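Local atomic coordinates of myosin-I heavy chain (PDB entry 5EJR), a protein that moves along actin by ATP hydrolysis and serves early phagocytosis and adhesion, and is represented here by a MyTH4-FERM unit of its tail. Residues A[4-9]-A[149-154]; A[11-16]-A[141-146]; A[343-348]-A[387-392]; A[348-353]-A[406-411]. One frame throughout, in Å; residues are numbered along the deposited sequence.

Contact 1 of 4, residues A[4-9]-A[149-154]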
loop_
_atom_site.group_PDB
_atom_site.type_symbol
_atom_site.label_atom_id
_atom_site.label_comp_id
_atom_site.label_asym_id
_atom_site.label_seq_id
_atom_site.Cartn_x
_atom_site.Cartn_y
_atom_site.Cartn_z
ATOM N N SER A 4 36.334 19.043 11.940
ATOM C CA SER A 4 34.903 18.963 12.257
ATOM C C SER A 4 34.573 17.674 13.007
ATOM O O SER A 4 35.394 16.757 13.023
ATOM C CB SER A 4 34.068 19.049 10.984
ATOM O OG SER A 4 34.200 17.880 10.188
ATOM N N GLN A 5 33.369 17.596 13.612
ATOM C CA GLN A 5 32.913 16.406 14.338
ATOM C C GLN A 5 32.840 15.200 13.398
ATOM O O GLN A 5 33.232 14.105 13.802
ATOM C CB GLN A 5 31.571 16.652 15.038
ATOM C CG GLN A 5 31.650 17.631 16.201
ATOM C CD GLN A 5 31.940 16.954 17.517
ATOM O OE1 GLN A 5 33.057 16.481 17.777
ATOM N NE2 GLN A 5 30.949 16.935 18.397
ATOM N N LEU A 6 32.406 15.414 12.127
ATOM C CA LEU A 6 32.333 14.358 11.112
ATOM C C LEU A 6 33.731 13.826 10.756
ATOM O O LEU A 6 33.910 12.613 10.692
ATOM C CB LEU A 6 31.554 14.806 9.847
ATOM C CG LEU A 6 31.538 13.832 8.644
ATOM C CD1 LEU A 6 30.716 12.576 8.931
ATOM C CD2 LEU A 6 31.027 14.498 7.396
ATOM N N ALA A 7 34.708 14.732 10.528
ATOM C CA ALA A 7 36.097 14.389 10.201
ATOM C C ALA A 7 36.740 13.611 11.345
ATOM O O ALA A 7 37.454 12.646 11.080
ATOM C CB ALA A 7 36.898 15.652 9.899
ATOM N N GLN A 8 36.458 14.004 12.614
ATOM C CA GLN A 8 36.960 13.333 13.822
ATOM C C GLN A 8 36.431 11.901 13.906
ATOM O O GLN A 8 37.180 10.994 14.280
ATOM C CB GLN A 8 36.579 14.104 15.085
ATOM C CG GLN A 8 37.434 15.348 15.336
ATOM C CD GLN A 8 36.937 16.172 16.502
ATOM O OE1 GLN A 8 36.398 15.656 17.495
ATOM N NE2 GLN A 8 37.134 17.481 16.420
ATOM N N TRP A 9 35.141 11.701 13.524
ATOM C CA TRP A 9 34.479 10.398 13.482
ATOM C C TRP A 9 35.110 9.548 12.366
ATOM O O TRP A 9 35.380 8.372 12.574
ATOM C CB TRP A 9 32.953 10.581 13.268
ATOM C CG TRP A 9 32.183 9.304 13.052
ATOM C CD1 TRP A 9 31.536 8.563 13.999
ATOM C CD2 TRP A 9 31.963 8.638 11.802
ATOM N NE1 TRP A 9 30.935 7.470 13.415
ATOM C CE2 TRP A 9 31.160 7.507 12.064
ATOM C CE3 TRP A 9 32.331 8.914 10.475
ATOM C CZ2 TRP A 9 30.738 6.641 11.051
ATOM C CZ3 TRP A 9 31.940 8.041 9.476
ATOM C CH2 TRP A 9 31.161 6.912 9.769
ATOM N N MET A 149 24.851 15.281 11.853
ATOM C CA MET A 149 23.855 16.344 12.015
ATOM C C MET A 149 24.547 17.704 12.082
ATOM O O MET A 149 24.151 18.627 11.354
ATOM C CB MET A 149 22.971 16.107 13.248
ATOM C CG MET A 149 21.833 15.150 12.980
ATOM S SD MET A 149 20.516 15.289 14.210
ATOM C CE MET A 149 21.209 14.377 15.532
ATOM N N GLU A 150 25.620 17.800 12.909
ATOM C CA GLU A 150 26.450 19.004 13.065
ATOM C C GLU A 150 27.031 19.466 11.729
ATOM O O GLU A 150 27.105 20.664 11.476
ATOM C CB GLU A 150 27.575 18.783 14.099
ATOM C CG GLU A 150 27.089 18.619 15.536
ATOM C CD GLU A 150 26.240 19.735 16.124
ATOM O OE1 GLU A 150 26.474 20.920 15.788
ATOM O OE2 GLU A 150 25.354 19.420 16.951
ATOM N N GLN A 151 27.391 18.510 10.860
ATOM C CA GLN A 151 27.890 18.771 9.517
ATOM C C GLN A 151 26.775 19.369 8.656
ATOM O O GLN A 151 27.014 20.369 7.989
ATOM C CB GLN A 151 28.453 17.489 8.886
ATOM C CG GLN A 151 29.148 17.711 7.534
ATOM C CD GLN A 151 30.542 18.318 7.591
ATOM O OE1 GLN A 151 31.110 18.591 8.660
ATOM N NE2 GLN A 151 31.139 18.522 6.422
ATOM N N LEU A 152 25.557 18.766 8.671
ATOM C CA LEU A 152 24.402 19.275 7.919
ATOM C C LEU A 152 24.077 20.695 8.379
ATOM O O LEU A 152 23.881 21.569 7.536
ATOM C CB LEU A 152 23.165 18.367 8.094
ATOM C CG LEU A 152 23.206 16.954 7.510
ATOM C CD1 LEU A 152 21.871 16.266 7.717
ATOM C CD2 LEU A 152 23.552 16.951 6.020
ATOM N N MET A 153 24.096 20.925 9.726
ATOM C CA MET A 153 23.881 22.212 10.386
ATOM C C MET A 153 24.903 23.242 9.864
ATOM O O MET A 153 24.523 24.382 9.590
ATOM C CB MET A 153 24.017 22.062 11.907
ATOM C CG MET A 153 22.795 21.458 12.599
ATOM S SD MET A 153 23.063 21.317 14.401
ATOM C CE MET A 153 21.594 20.415 14.883
ATOM N N SER A 154 26.191 22.822 9.679
ATOM C CA SER A 154 27.270 23.681 9.145
ATOM C C SER A 154 27.050 24.011 7.668
ATOM O O SER A 154 27.289 25.140 7.234
ATOM C CB SER A 154 28.634 23.027 9.329
ATOM O OG SER A 154 29.038 23.088 10.687
HETATM O O HOH W 1 30.661 17.746 11.977
#

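Contact 2 of 4, residues A[11-16]-A[141-146]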
loop_
_atom_site.group_PDB
_atom_site.type_symbol
_atom_site.label_atom_id
_atom_site.label_comp_id
_atom_site.label_asym_id
_atom_site.label_seq_id
_atom_site.Cartn_x
_atom_site.Cartn_y
_atom_site.Cartn_z
ATOM N N SER A 11 38.128 9.892 11.094
ATOM C CA SER A 11 39.570 9.723 11.349
ATOM C C SER A 11 39.979 8.279 11.693
ATOM O O SER A 11 41.009 7.803 11.212
ATOM C CB SER A 11 40.051 10.694 12.423
ATOM O OG SER A 11 39.733 10.257 13.737
ATOM N N THR A 12 39.143 7.578 12.482
ATOM C CA THR A 12 39.373 6.202 12.942
ATOM C C THR A 12 38.495 5.154 12.214
ATOM O O THR A 12 38.383 4.022 12.705
ATOM C CB THR A 12 39.131 6.139 14.466
ATOM O OG1 THR A 12 37.756 6.441 14.738
ATOM C CG2 THR A 12 40.039 7.077 15.252
ATOM N N ARG A 13 37.851 5.522 11.076
ATOM C CA ARG A 13 36.931 4.626 10.356
ATOM C C ARG A 13 37.081 4.638 8.837
ATOM O O ARG A 13 36.910 3.598 8.203
ATOM C CB ARG A 13 35.464 4.922 10.734
ATOM C CG ARG A 13 35.118 4.759 12.217
ATOM C CD ARG A 13 33.764 5.370 12.526
ATOM N NE ARG A 13 33.320 5.130 13.904
ATOM C CZ ARG A 13 33.583 5.927 14.933
ATOM N NH1 ARG A 13 34.321 7.019 14.767
ATOM N NH2 ARG A 13 33.128 5.630 16.142
ATOM N N PHE A 14 37.353 5.804 8.243
ATOM C CA PHE A 14 37.502 5.906 6.791
ATOM C C PHE A 14 38.812 5.259 6.357
ATOM O O PHE A 14 39.792 5.311 7.104
ATOM C CB PHE A 14 37.466 7.383 6.344
ATOM C CG PHE A 14 36.162 7.898 5.766
ATOM C CD1 PHE A 14 34.948 7.652 6.404
ATOM C CD2 PHE A 14 36.156 8.688 4.620
ATOM C CE1 PHE A 14 33.749 8.153 5.883
ATOM C CE2 PHE A 14 34.955 9.196 4.102
ATOM C CZ PHE A 14 33.761 8.921 4.735
ATOM N N ARG A 15 38.823 4.659 5.158
ATOM C CA ARG A 15 39.999 4.022 4.571
ATOM C C ARG A 15 41.129 5.051 4.406
ATOM O O ARG A 15 42.243 4.811 4.881
ATOM C CB ARG A 15 39.661 3.392 3.208
ATOM C CG ARG A 15 38.693 2.213 3.267
ATOM C CD ARG A 15 38.761 1.403 1.990
ATOM N NE ARG A 15 37.659 0.445 1.861
ATOM C CZ ARG A 15 37.657 -0.782 2.380
ATOM N NH1 ARG A 15 38.683 -1.204 3.111
ATOM N NH2 ARG A 15 36.620 -1.587 2.191
ATOM N N SER A 16 40.811 6.217 3.782
ATOM C CA SER A 16 41.729 7.331 3.498
ATOM C C SER A 16 42.447 7.878 4.730
ATOM O O SER A 16 43.624 8.235 4.632
ATOM C CB SER A 16 41.012 8.451 2.746
ATOM O OG SER A 16 40.020 9.061 3.555
ATOM N N SER A 141 24.258 5.173 12.529
ATOM C CA SER A 141 24.663 4.668 13.847
ATOM C C SER A 141 24.606 5.775 14.904
ATOM O O SER A 141 24.655 6.962 14.566
ATOM C CB SER A 141 26.065 4.060 13.799
ATOM O OG SER A 141 27.064 5.039 13.545
ATOM N N ASP A 142 24.506 5.391 16.178
ATOM C CA ASP A 142 24.477 6.332 17.296
ATOM C C ASP A 142 25.782 7.147 17.331
ATOM O O ASP A 142 25.778 8.313 17.732
ATOM C CB ASP A 142 24.257 5.567 18.606
ATOM C CG ASP A 142 23.061 4.632 18.530
ATOM O OD1 ASP A 142 23.191 3.543 17.908
ATOM O OD2 ASP A 142 21.982 5.011 19.028
ATOM N N SER A 143 26.879 6.534 16.841
ATOM C CA SER A 143 28.200 7.145 16.730
ATOM C C SER A 143 28.209 8.234 15.663
ATOM O O SER A 143 28.768 9.297 15.913
ATOM C CB SER A 143 29.245 6.086 16.395
ATOM O OG SER A 143 30.517 6.670 16.183
ATOM N N LEU A 144 27.612 7.964 14.475
ATOM C CA LEU A 144 27.565 8.903 13.351
ATOM C C LEU A 144 26.496 9.994 13.497
ATOM O O LEU A 144 26.726 11.100 13.020
ATOM C CB LEU A 144 27.414 8.160 12.004
ATOM C CG LEU A 144 27.368 9.005 10.709
ATOM C CD1 LEU A 144 28.700 9.674 10.416
ATOM C CD2 LEU A 144 26.963 8.177 9.525
ATOM N N LEU A 145 25.351 9.693 14.146
ATOM C CA LEU A 145 24.198 10.604 14.297
ATOM C C LEU A 145 24.555 12.073 14.610
ATOM O O LEU A 145 24.304 12.916 13.753
ATOM C CB LEU A 145 23.169 10.068 15.317
ATOM C CG LEU A 145 21.837 10.826 15.406
ATOM C CD1 LEU A 145 21.011 10.692 14.115
ATOM C CD2 LEU A 145 21.038 10.382 16.609
ATOM N N GLN A 146 25.122 12.384 15.798
ATOM C CA GLN A 146 25.469 13.761 16.170
ATOM C C GLN A 146 26.516 14.401 15.224
ATOM O O GLN A 146 26.189 15.448 14.658
ATOM C CB GLN A 146 25.879 13.885 17.648
ATOM C CG GLN A 146 25.375 15.169 18.304
ATOM C CD GLN A 146 23.869 15.195 18.473
ATOM O OE1 GLN A 146 23.285 14.427 19.250
ATOM N NE2 GLN A 146 23.210 16.088 17.748
#

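Contact 3 of 4, residues A[343-348]-A[387-392]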
loop_
_atom_site.group_PDB
_atom_site.type_symbol
_atom_site.label_atom_id
_atom_site.label_comp_id
_atom_site.label_asym_id
_atom_site.label_seq_id
_atom_site.Cartn_x
_atom_site.Cartn_y
_atom_site.Cartn_z
ATOM N N ASP A 343 -35.312 -16.832 -9.225
ATOM C CA ASP A 343 -34.692 -15.896 -8.282
ATOM C C ASP A 343 -34.041 -14.738 -9.012
ATOM O O ASP A 343 -34.133 -13.596 -8.543
ATOM C CB ASP A 343 -33.631 -16.605 -7.415
ATOM C CG ASP A 343 -34.168 -17.701 -6.503
ATOM O OD1 ASP A 343 -35.386 -17.681 -6.198
ATOM O OD2 ASP A 343 -33.366 -18.582 -6.092
ATOM N N SER A 344 -33.380 -15.017 -10.168
ATOM C CA SER A 344 -32.708 -13.947 -10.918
ATOM C C SER A 344 -33.713 -12.990 -11.521
ATOM O O SER A 344 -33.439 -11.794 -11.609
ATOM C CB SER A 344 -31.820 -14.520 -12.022
ATOM O OG SER A 344 -30.713 -15.225 -11.484
ATOM N N SER A 345 -34.834 -13.527 -12.006
ATOM C CA SER A 345 -35.948 -12.765 -12.602
ATOM C C SER A 345 -36.586 -11.880 -11.529
ATOM O O SER A 345 -36.999 -10.770 -11.825
ATOM C CB SER A 345 -36.992 -13.732 -13.154
ATOM O OG SER A 345 -36.500 -14.278 -14.367
ATOM N N ILE A 346 -36.665 -12.367 -10.281
ATOM C CA ILE A 346 -37.213 -11.550 -9.164
ATOM C C ILE A 346 -36.240 -10.393 -8.902
ATOM O O ILE A 346 -36.672 -9.255 -8.723
ATOM C CB ILE A 346 -37.466 -12.432 -7.886
ATOM C CG1 ILE A 346 -38.644 -13.399 -8.131
ATOM C CG2 ILE A 346 -37.759 -11.552 -6.631
ATOM C CD1 ILE A 346 -38.698 -14.688 -7.199
ATOM N N ILE A 347 -34.914 -10.687 -8.925
ATOM C CA ILE A 347 -33.874 -9.677 -8.706
ATOM C C ILE A 347 -33.949 -8.635 -9.797
ATOM O O ILE A 347 -33.988 -7.446 -9.513
ATOM C CB ILE A 347 -32.456 -10.302 -8.545
ATOM C CG1 ILE A 347 -32.374 -11.081 -7.190
ATOM C CG2 ILE A 347 -31.359 -9.210 -8.606
ATOM C CD1 ILE A 347 -31.257 -12.242 -7.161
ATOM N N ALA A 348 -34.012 -9.097 -11.057
ATOM C CA ALA A 348 -34.120 -8.214 -12.213
ATOM C C ALA A 348 -35.369 -7.340 -12.072
ATOM O O ALA A 348 -35.239 -6.132 -12.194
ATOM C CB ALA A 348 -34.157 -9.051 -13.486
ATOM N N ILE A 387 -36.946 -11.705 -20.810
ATOM C CA ILE A 387 -37.957 -10.647 -20.867
ATOM C C ILE A 387 -39.307 -11.183 -20.351
ATOM O O ILE A 387 -39.909 -10.581 -19.467
ATOM C CB ILE A 387 -38.073 -10.086 -22.314
ATOM C CG1 ILE A 387 -36.845 -9.201 -22.626
ATOM C CG2 ILE A 387 -39.396 -9.308 -22.475
ATOM C CD1 ILE A 387 -36.676 -8.778 -24.219
ATOM N N SER A 388 -39.736 -12.335 -20.882
ATOM C CA SER A 388 -40.970 -13.006 -20.498
ATOM C C SER A 388 -40.986 -13.384 -18.987
ATOM O O SER A 388 -41.994 -13.158 -18.322
ATOM C CB SER A 388 -41.160 -14.255 -21.350
ATOM O OG SER A 388 -42.447 -14.789 -21.099
ATOM N N MET A 389 -39.884 -13.951 -18.459
ATOM C CA MET A 389 -39.801 -14.353 -17.043
ATOM C C MET A 389 -39.812 -13.119 -16.113
ATOM O O MET A 389 -40.446 -13.137 -15.070
ATOM C CB MET A 389 -38.563 -15.224 -16.788
ATOM C CG MET A 389 -38.698 -16.619 -17.336
ATOM S SD MET A 389 -37.242 -17.617 -16.981
ATOM C CE MET A 389 -37.614 -18.097 -15.266
ATOM N N ILE A 390 -39.109 -12.061 -16.506
ATOM C CA ILE A 390 -39.036 -10.810 -15.763
ATOM C C ILE A 390 -40.420 -10.118 -15.794
ATOM O O ILE A 390 -40.920 -9.681 -14.748
ATOM C CB ILE A 390 -37.864 -9.948 -16.264
ATOM C CG1 ILE A 390 -36.531 -10.616 -15.882
ATOM C CG2 ILE A 390 -37.924 -8.536 -15.722
ATOM C CD1 ILE A 390 -35.335 -10.169 -16.689
ATOM N N GLU A 391 -41.076 -10.096 -16.989
ATOM C CA GLU A 391 -42.420 -9.539 -17.110
ATOM C C GLU A 391 -43.387 -10.233 -16.110
ATOM O O GLU A 391 -44.149 -9.553 -15.416
ATOM C CB GLU A 391 -42.886 -9.664 -18.578
ATOM C CG GLU A 391 -44.311 -9.253 -18.840
ATOM C CD GLU A 391 -44.599 -9.429 -20.317
ATOM O OE1 GLU A 391 -44.779 -10.593 -20.727
ATOM O OE2 GLU A 391 -44.467 -8.448 -21.083
ATOM N N SER A 392 -43.287 -11.547 -15.971
ATOM C CA SER A 392 -44.112 -12.298 -15.017
ATOM C C SER A 392 -43.871 -11.888 -13.531
ATOM O O SER A 392 -44.829 -11.755 -12.774
ATOM C CB SER A 392 -43.946 -13.800 -15.218
ATOM O OG SER A 392 -44.552 -14.206 -16.433
#

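Contact 4 of 4, residues A[348-353]-A[406-411]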
loop_
_atom_site.group_PDB
_atom_site.type_symbol
_atom_site.label_atom_id
_atom_site.label_comp_id
_atom_site.label_asym_id
_atom_site.label_seq_id
_atom_site.Cartn_x
_atom_site.Cartn_y
_atom_site.Cartn_z
ATOM N N ALA A 348 -34.012 -9.097 -11.057
ATOM C CA ALA A 348 -34.120 -8.214 -12.213
ATOM C C ALA A 348 -35.369 -7.340 -12.072
ATOM O O ALA A 348 -35.239 -6.132 -12.194
ATOM C CB ALA A 348 -34.157 -9.051 -13.486
ATOM N N ALA A 349 -36.534 -7.914 -11.635
ATOM C CA ALA A 349 -37.773 -7.126 -11.435
ATOM C C ALA A 349 -37.617 -5.994 -10.431
ATOM O O ALA A 349 -38.056 -4.879 -10.716
ATOM C CB ALA A 349 -38.956 -8.017 -11.072
ATOM N N ILE A 350 -36.956 -6.265 -9.275
ATOM C CA ILE A 350 -36.728 -5.250 -8.242
ATOM C C ILE A 350 -35.838 -4.165 -8.772
ATOM O O ILE A 350 -36.126 -3.000 -8.578
ATOM C CB ILE A 350 -36.124 -5.877 -6.941
ATOM C CG1 ILE A 350 -37.116 -6.818 -6.282
ATOM C CG2 ILE A 350 -35.681 -4.774 -5.964
ATOM C CD1 ILE A 350 -36.461 -7.749 -5.298
ATOM N N LEU A 351 -34.707 -4.546 -9.379
ATOM C CA LEU A 351 -33.749 -3.587 -9.916
ATOM C C LEU A 351 -34.335 -2.719 -11.014
ATOM O O LEU A 351 -33.951 -1.555 -11.132
ATOM C CB LEU A 351 -32.447 -4.288 -10.371
ATOM C CG LEU A 351 -31.606 -4.978 -9.254
ATOM C CD1 LEU A 351 -30.322 -5.508 -9.815
ATOM C CD2 LEU A 351 -31.266 -4.011 -8.136
ATOM N N ILE A 352 -35.278 -3.264 -11.794
ATOM C CA ILE A 352 -35.987 -2.478 -12.837
ATOM C C ILE A 352 -36.891 -1.433 -12.135
ATOM O O ILE A 352 -36.852 -0.262 -12.499
ATOM C CB ILE A 352 -36.774 -3.418 -13.811
ATOM C CG1 ILE A 352 -35.783 -4.134 -14.765
ATOM C CG2 ILE A 352 -37.859 -2.628 -14.627
ATOM C CD1 ILE A 352 -36.375 -5.363 -15.506
ATOM N N GLN A 353 -37.611 -1.831 -11.079
ATOM C CA GLN A 353 -38.464 -0.890 -10.338
ATOM C C GLN A 353 -37.616 0.236 -9.719
ATOM O O GLN A 353 -38.071 1.391 -9.648
ATOM C CB GLN A 353 -39.346 -1.618 -9.310
ATOM C CG GLN A 353 -40.533 -0.761 -8.838
ATOM C CD GLN A 353 -41.409 -1.383 -7.780
ATOM O OE1 GLN A 353 -41.368 -2.580 -7.521
ATOM N NE2 GLN A 353 -42.250 -0.577 -7.149
ATOM N N LYS A 406 -34.313 -1.507 -2.196
ATOM C CA LYS A 406 -32.889 -1.745 -1.998
ATOM C C LYS A 406 -32.676 -2.815 -0.894
ATOM O O LYS A 406 -31.875 -3.736 -1.084
ATOM C CB LYS A 406 -32.139 -0.425 -1.713
ATOM C CG LYS A 406 -32.131 0.560 -2.910
ATOM C CD LYS A 406 -31.521 1.893 -2.534
ATOM C CE LYS A 406 -31.805 2.947 -3.571
ATOM N NZ LYS A 406 -31.157 4.232 -3.239
ATOM N N LEU A 407 -33.511 -2.772 0.164
ATOM C CA LEU A 407 -33.464 -3.746 1.262
ATOM C C LEU A 407 -33.914 -5.119 0.784
ATOM O O LEU A 407 -33.334 -6.120 1.195
ATOM C CB LEU A 407 -34.354 -3.285 2.449
ATOM C CG LEU A 407 -33.888 -2.048 3.228
ATOM C CD1 LEU A 407 -35.009 -1.483 4.100
ATOM C CD2 LEU A 407 -32.723 -2.370 4.113
ATOM N N MET A 408 -34.934 -5.160 -0.106
ATOM C CA MET A 408 -35.495 -6.386 -0.686
ATOM C C MET A 408 -34.425 -7.027 -1.577
ATOM O O MET A 408 -34.268 -8.243 -1.570
ATOM C CB MET A 408 -36.719 -6.050 -1.568
ATOM C CG MET A 408 -38.012 -5.862 -0.828
ATOM S SD MET A 408 -39.358 -5.359 -1.968
ATOM C CE MET A 408 -39.638 -6.889 -2.869
ATOM N N PHE A 409 -33.746 -6.206 -2.386
ATOM C CA PHE A 409 -32.669 -6.681 -3.264
ATOM C C PHE A 409 -31.547 -7.306 -2.406
ATOM O O PHE A 409 -31.159 -8.442 -2.648
ATOM C CB PHE A 409 -32.127 -5.522 -4.114
ATOM C CG PHE A 409 -30.806 -5.818 -4.796
ATOM C CD1 PHE A 409 -30.713 -6.804 -5.777
ATOM C CD2 PHE A 409 -29.643 -5.161 -4.409
ATOM C CE1 PHE A 409 -29.487 -7.081 -6.398
ATOM C CE2 PHE A 409 -28.420 -5.448 -5.021
ATOM C CZ PHE A 409 -28.350 -6.420 -5.998
ATOM N N ILE A 410 -31.087 -6.584 -1.358
ATOM C CA ILE A 410 -30.039 -7.120 -0.483
ATOM C C ILE A 410 -30.503 -8.404 0.207
ATOM O O ILE A 410 -29.740 -9.345 0.263
ATOM C CB ILE A 410 -29.509 -6.067 0.520
ATOM C CG1 ILE A 410 -28.900 -4.858 -0.244
ATOM C CG2 ILE A 410 -28.493 -6.718 1.466
ATOM C CD1 ILE A 410 -28.848 -3.509 0.504
ATOM N N ASN A 411 -31.749 -8.452 0.673
ATOM C CA ASN A 411 -32.293 -9.647 1.321
ATOM C C ASN A 411 -32.238 -10.860 0.386
ATOM O O ASN A 411 -31.855 -11.950 0.790
ATOM C CB ASN A 411 -33.738 -9.403 1.801
ATOM C CG ASN A 411 -34.331 -10.626 2.485
ATOM O OD1 ASN A 411 -33.817 -11.162 3.486
ATOM N ND2 ASN A 411 -35.369 -11.136 1.901
#

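Contact 1 of 4, residues A[4-9]-A[149-154]
The flat amide of Q151 is the centre of this contact. Methyl CD2 of L6 sits over one face of it, 3.9 Å from CD of Q151. The same methyl is 3.7 Å from CG of Q151, and the two side chains cross at about a right angle. The oxygen end of the amide faces the start of the other helix: OE1 of Q151 is 3.5 Å from OG of S4. The nitrogen end turns to helix 104-113, where NE2 is hydrogen-bonded to Y112 OH. Q151 gets there with CG anti to its N (chi1 -173°) and a bend at chi2 (76°).

S4 is the N-cap of helix 5-11. Its OG accepts from A7 N at 3.2 Å, a nearly straight bond. In the same first turn, L6 N donates to water 1 at 2.9 Å. That water gives a weak bond to OE1 of Q151, at 3.5 Å.

A leucine in place of Q151 would probably deprive Y112 OH of its bond to the amide and cost the water its weak link to this helix. The start of helix 5-11 thus packs on helix 142-159 of the MyTH4 domain, with helix 104-113 beside them. The chemistry is mixed. A methyl packs on an amide face, while a cap and a water satisfy backbone N-H groups of the first helical turn.

Contact 2 of 4, residues A[11-16]-A[141-146]
R13 and S143 meet through one polar approach. NH2 of R13 comes to 2.8 Å from OG of S143, but the angle is too poor for a hydrogen bond. The hydroxyl lies over a face of the guanidinium, 3.4 Å from CZ of R13, so the N-H groups do not aim at it. R13 reaches across with an extended chain from CG to NE. S143 turns its OG anti to the backbone N (chi1 176°), which brings the oxygen out toward the arginine.

The firmer bonds of R13 go to W9. NH1 donates to W9 O, near the end of helix 5-11. The guanidinium also makes a cation-pi contact with the W9 indole, which lies on the same guanidinium face as S143 OG. An alanine at R13 would probably leave W9 O without this donor and uncover that side of the indole.

A capping bond belongs to the other segment. OG of S141 accepts from L144 N at 3.1 Å, with an N-H...O angle of 153°. S141 OG is also hydrogen-bonded to D105 OD2, which ties this helix start to helix 104-113.

In apolar packing, F14 and L144 do not touch each other; each packs on W9 of helix 5-11. R13, in the link between helices 5-11 and 15-25, meets S143 in the first turn of helix 142-159 of the helical MyTH4 domain. That turn follows the N-cap S141, and a serine N-cap is a common way to begin a helix.

Contact 3 of 4, residues A[343-348]-A[387-392]
A348 and I390 form the tight part of this contact. CB of A348 is 3.6 Å from CD1 of I390 and 3.7 Å from its CG1. Both residues are buried. The CG1 branch of I390 stands anti to the carbonyl carbon (chi1 -69°), which carries CD1 across to the alanine. S345 is the other close point. CA of S345 is 4.8 Å from CA of I390, the nearest such pair. With such a small residue here, the short helical segments approach to 8.4 Å between axes. They cross at -68°.

S345 OG packs against carbon, 3.3 Å from CB of M389 and 4.0 Å from CG1 of I390. Its polar need is met inside its own helix, where it is hydrogen-bonded to E341 O. A buried hydroxyl can therefore face an apolar neighbour.

The looser side is the end of the M389 side chain, a partly exposed residue. Its CB is close, but the chain bends at chi3 (81°) and CE stays 4.1 Å from OG of S345. No hydrogen bond joins the two segments on either side.

The contact lies in the helical middle lobe of the FERM domain. Loop residues V372 and L373 pack on A348, and V369 of helix 366-370 packs on I390. I347 packs on F409 and I413 of helix 402-416, and I346 touches both L412 and Q393. Helix 341-355 is thus packed between helices 383-394 and 402-416.

Contact 4 of 4, residues A[348-353]-A[406-411]
L351 makes a CH-pi contact with F409. Methyl CD2 of L351 sits over one face of the ring, 3.9 Å from its centroid and 17° off the normal. It is nearest to CD1 of F409, at 3.7 Å, so it is offset toward the rim. The other methyl, CD1 of L351, is 3.9 Å from CE1 of F409. The ring is placed by CG of F409 standing anti to its backbone N (chi1 166°).

The remaining contacts are plain apolar packing around I350. Its two branches divide the work. CG2 of I350 lies 4.1 Å from CB of F409. CD1 of I350 lies 4.1 Å from CE of M408, whose chain bends at chi3 to bring the methyl there. No polar group joins the segments.

The two short helical segments run nearly antiparallel, at 157°, with axes 9.7 Å apart. Helix 317-332 closes the L351 side with Y324 and W331. It also holds K406 by a salt bridge to E321. Away from F409, I352 packs on I390 of helix 383-394, and A349 on Q393 and I394. Helix 341-355 therefore runs through the interior of this FERM lobe.

Overall arrangement
The four contacts form two pairs on opposite sides of the chain's centre, with contacts 1 and 3 about 78 Å apart between centres. Contacts 1 and 2 pack the N-terminal helices against helix 142-159 of the MyTH4 region. Contact 2 is nested inside the loop that contact 1 closes, and the two touch where L144 meets W9 and L6. Contacts 3 and 4 share A348 and helix 341-355 in the FERM lobe. Contact 2 is at the surface and contact 1 is partly buried. Both bring polar side chains together without a direct hydrogen bond, beside serine N-caps; contact 1 adds a methyl on an amide and a water. Contacts 3 and 4 are buried and almost wholly apolar.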